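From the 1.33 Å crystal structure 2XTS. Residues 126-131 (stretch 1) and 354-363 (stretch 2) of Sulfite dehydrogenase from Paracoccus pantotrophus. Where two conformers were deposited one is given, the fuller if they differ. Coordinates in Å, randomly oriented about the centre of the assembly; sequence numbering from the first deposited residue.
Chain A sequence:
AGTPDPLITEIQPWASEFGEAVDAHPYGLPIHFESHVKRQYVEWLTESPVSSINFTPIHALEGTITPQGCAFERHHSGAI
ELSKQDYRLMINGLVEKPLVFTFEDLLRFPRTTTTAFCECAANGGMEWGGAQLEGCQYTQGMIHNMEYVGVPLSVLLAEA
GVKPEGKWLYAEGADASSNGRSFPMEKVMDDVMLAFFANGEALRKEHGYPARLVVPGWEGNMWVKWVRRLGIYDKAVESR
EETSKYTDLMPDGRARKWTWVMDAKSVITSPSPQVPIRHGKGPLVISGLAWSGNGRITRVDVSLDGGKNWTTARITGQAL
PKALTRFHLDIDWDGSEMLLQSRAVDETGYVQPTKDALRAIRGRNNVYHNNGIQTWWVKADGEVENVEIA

Stretch 1 126-131: MEWGGA
Stretch 2 354-363: TKDALRAIRG

Stretch 1 ends a 3-10 segment at Met126-Glu127 and folds into a type I turn, Glu127 to Gly130 (phi/psi 151/-166), closed by a weak Gly130 N to Glu127 O bond (3.4 Å). Stretch 2 is a helix, 355-362; Thr354 OG1 caps it by accepting from Ala357 N (2.9 Å), and Gly363 leaves it with phi 68°. The CA atoms approach closest at Trp128-Lys355, 7.6 Å, so side chains span the gap; the two stretches together bury 339 Å², both sides summed.

Polar contacts join helix side chains to turn carbonyls, cationic groups donating to carbonyl oxygens. Lys355 (m, t, p, t) extends NZ to Glu127 O (2.8 Å) and, weakly, to Gly130 O (3.1 Å). Arg359 (m, t, m, chi4 -132°) directs NH1 to Trp128 O at 2.8 Å and 167°, with the oxygen near the guanidinium plane; its NH2 forms a salt bridge with Asp356 OD1 (2.9 Å).

Charge pairing across the gap is indirect. Glu127 (m, m, chi3 -64°) holds OE1 4.1 Å from Lys355 NZ, beyond a salt bridge; a water donates to Glu127 OE1 (2.7 Å) and accepts from Lys355 NZ (3.1 Å).

Trp128 supplies the ring-edge contacts. Its CB points away, but chi1 -95° and chi2 123° bring the indole edge to the helix. Trp128 CZ3 lies 3.8 Å from Leu358 CB, the apolar contact, and 4.0 Å from Arg359 CG; Trp128 CZ2 lies 3.4 Å from Arg362 NH1, near the ring plane. Leu358 (m, t) and Arg362 (m, t, t, chi4 -175°) both point CA-to-CB toward stretch 1.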

# COMPACT_ATOMS: atom_id res chain seq x y z
N MET A 126 21.90 -14.38 -9.78
CA MET A 126 22.56 -15.56 -9.20
C MET A 126 22.12 -16.85 -9.88
O MET A 126 22.72 -17.89 -9.66
CB MET A 126 22.33 -15.65 -7.67
CG MET A 126 20.95 -16.12 -7.23
SD MET A 126 19.61 -14.95 -7.50
CE MET A 126 20.00 -13.65 -6.30
N GLU A 127 21.04 -16.78 -10.65
CA GLU A 127 20.48 -17.93 -11.39
C GLU A 127 20.94 -18.01 -12.84
O GLU A 127 20.52 -18.90 -13.57
CB GLU A 127 18.95 -17.91 -11.34
CG GLU A 127 18.36 -17.87 -9.94
CD GLU A 127 18.53 -19.18 -9.22
OE1 GLU A 127 17.94 -20.17 -9.70
OE2 GLU A 127 19.21 -19.20 -8.16
N TRP A 128 21.84 -17.13 -13.26
CA TRP A 128 22.32 -17.18 -14.65
C TRP A 128 22.99 -18.51 -14.97
O TRP A 128 22.88 -19.00 -16.09
CB TRP A 128 23.30 -16.05 -14.94
CG TRP A 128 22.68 -14.83 -15.56
CD1 TRP A 128 22.74 -13.56 -15.07
CD2 TRP A 128 21.97 -14.77 -16.80
NE1 TRP A 128 22.11 -12.69 -15.94
CE2 TRP A 128 21.62 -13.42 -17.00
CE3 TRP A 128 21.60 -15.71 -17.76
CZ2 TRP A 128 20.93 -12.99 -18.12
CZ3 TRP A 128 20.91 -15.28 -18.87
CH2 TRP A 128 20.58 -13.93 -19.05
N GLY A 129 23.71 -19.06 -14.01
CA GLY A 129 24.54 -20.23 -14.23
C GLY A 129 23.95 -21.51 -13.69
O GLY A 129 24.65 -22.53 -13.65
N GLY A 130 22.69 -21.49 -13.26
CA GLY A 130 22.07 -22.67 -12.67
C GLY A 130 20.99 -22.31 -11.68
O GLY A 130 20.49 -21.19 -11.68
N ALA A 131 20.56 -23.28 -10.89
CA ALA A 131 19.56 -23.11 -9.86
C ALA A 131 20.28 -23.05 -8.52
O ALA A 131 20.95 -24.02 -8.15
CB ALA A 131 18.59 -24.26 -9.90
N THR A 354 13.10 -18.52 -22.51
CA THR A 354 13.71 -19.46 -21.58
C THR A 354 15.11 -18.99 -21.18
O THR A 354 15.75 -18.21 -21.89
CB THR A 354 13.82 -20.87 -22.15
OG1 THR A 354 14.69 -20.86 -23.30
CG2 THR A 354 12.46 -21.44 -22.49
N LYS A 355 15.60 -19.52 -20.07
CA LYS A 355 16.98 -19.29 -19.63
C LYS A 355 17.96 -19.74 -20.73
O LYS A 355 18.93 -19.05 -21.05
CB LYS A 355 17.29 -20.04 -18.32
CG LYS A 355 16.42 -19.66 -17.12
CD LYS A 355 16.73 -20.53 -15.89
CE LYS A 355 17.89 -19.88 -15.11
NZ LYS A 355 18.28 -20.55 -13.81
N ASP A 356 17.69 -20.90 -21.30
CA ASP A 356 18.55 -21.41 -22.36
C ASP A 356 18.54 -20.51 -23.60
O ASP A 356 19.58 -20.32 -24.21
CB ASP A 356 18.10 -22.82 -22.76
CG ASP A 356 18.55 -23.88 -21.78
OD1 ASP A 356 19.47 -23.61 -20.99
OD2 ASP A 356 17.98 -25.00 -21.82
N ALA A 357 17.39 -19.95 -23.96
CA ALA A 357 17.33 -19.04 -25.11
C ALA A 357 18.18 -17.79 -24.85
O ALA A 357 18.85 -17.28 -25.75
CB ALA A 357 15.88 -18.66 -25.46
N LEU A 358 18.11 -17.29 -23.63
CA LEU A 358 18.95 -16.15 -23.24
C LEU A 358 20.43 -16.47 -23.28
O LEU A 358 21.21 -15.72 -23.86
CB LEU A 358 18.56 -15.63 -21.87
CG LEU A 358 17.27 -14.82 -21.80
CD1 LEU A 358 16.83 -14.72 -20.35
CD2 LEU A 358 17.47 -13.46 -22.39
N ARG A 359 20.81 -17.59 -22.69
CA ARG A 359 22.22 -18.00 -22.62
C ARG A 359 22.80 -18.33 -24.00
O ARG A 359 23.98 -18.11 -24.22
CB ARG A 359 22.42 -19.16 -21.65
CG ARG A 359 22.21 -18.77 -20.22
CD ARG A 359 22.61 -19.82 -19.24
NE ARG A 359 21.79 -21.03 -19.29
CZ ARG A 359 21.24 -21.65 -18.25
NH1 ARG A 359 21.38 -21.22 -17.01
NH2 ARG A 359 20.53 -22.75 -18.48
N ALA A 360 21.97 -18.76 -24.94
CA ALA A 360 22.44 -19.03 -26.31
C ALA A 360 23.00 -17.77 -26.94
O ALA A 360 23.88 -17.83 -27.79
CB ALA A 360 21.30 -19.62 -27.16
N ILE A 361 22.44 -16.62 -26.57
CA ILE A 361 22.87 -15.32 -27.09
C ILE A 361 23.91 -14.65 -26.21
O ILE A 361 24.88 -14.07 -26.70
CB ILE A 361 21.66 -14.39 -27.28
CG1 ILE A 361 20.69 -15.01 -28.29
CG2 ILE A 361 22.09 -13.00 -27.74
CD1 ILE A 361 19.39 -14.31 -28.42
N ARG A 362 23.71 -14.70 -24.90
CA ARG A 362 24.51 -13.92 -23.96
C ARG A 362 25.59 -14.66 -23.21
O ARG A 362 26.40 -14.04 -22.54
CB ARG A 362 23.60 -13.33 -22.89
CG ARG A 362 22.53 -12.41 -23.42
CD ARG A 362 21.68 -11.93 -22.30
NE ARG A 362 20.51 -11.21 -22.67
CZ ARG A 362 19.71 -10.64 -21.78
NH1 ARG A 362 20.04 -10.67 -20.49
NH2 ARG A 362 18.59 -10.07 -22.18
N GLY A 363 25.60 -15.99 -23.29
CA GLY A 363 26.45 -16.76 -22.44
C GLY A 363 25.99 -16.68 -21.00
O GLY A 363 24.81 -16.42 -20.73
O HOH W 1 16.11 -19.88 -11.73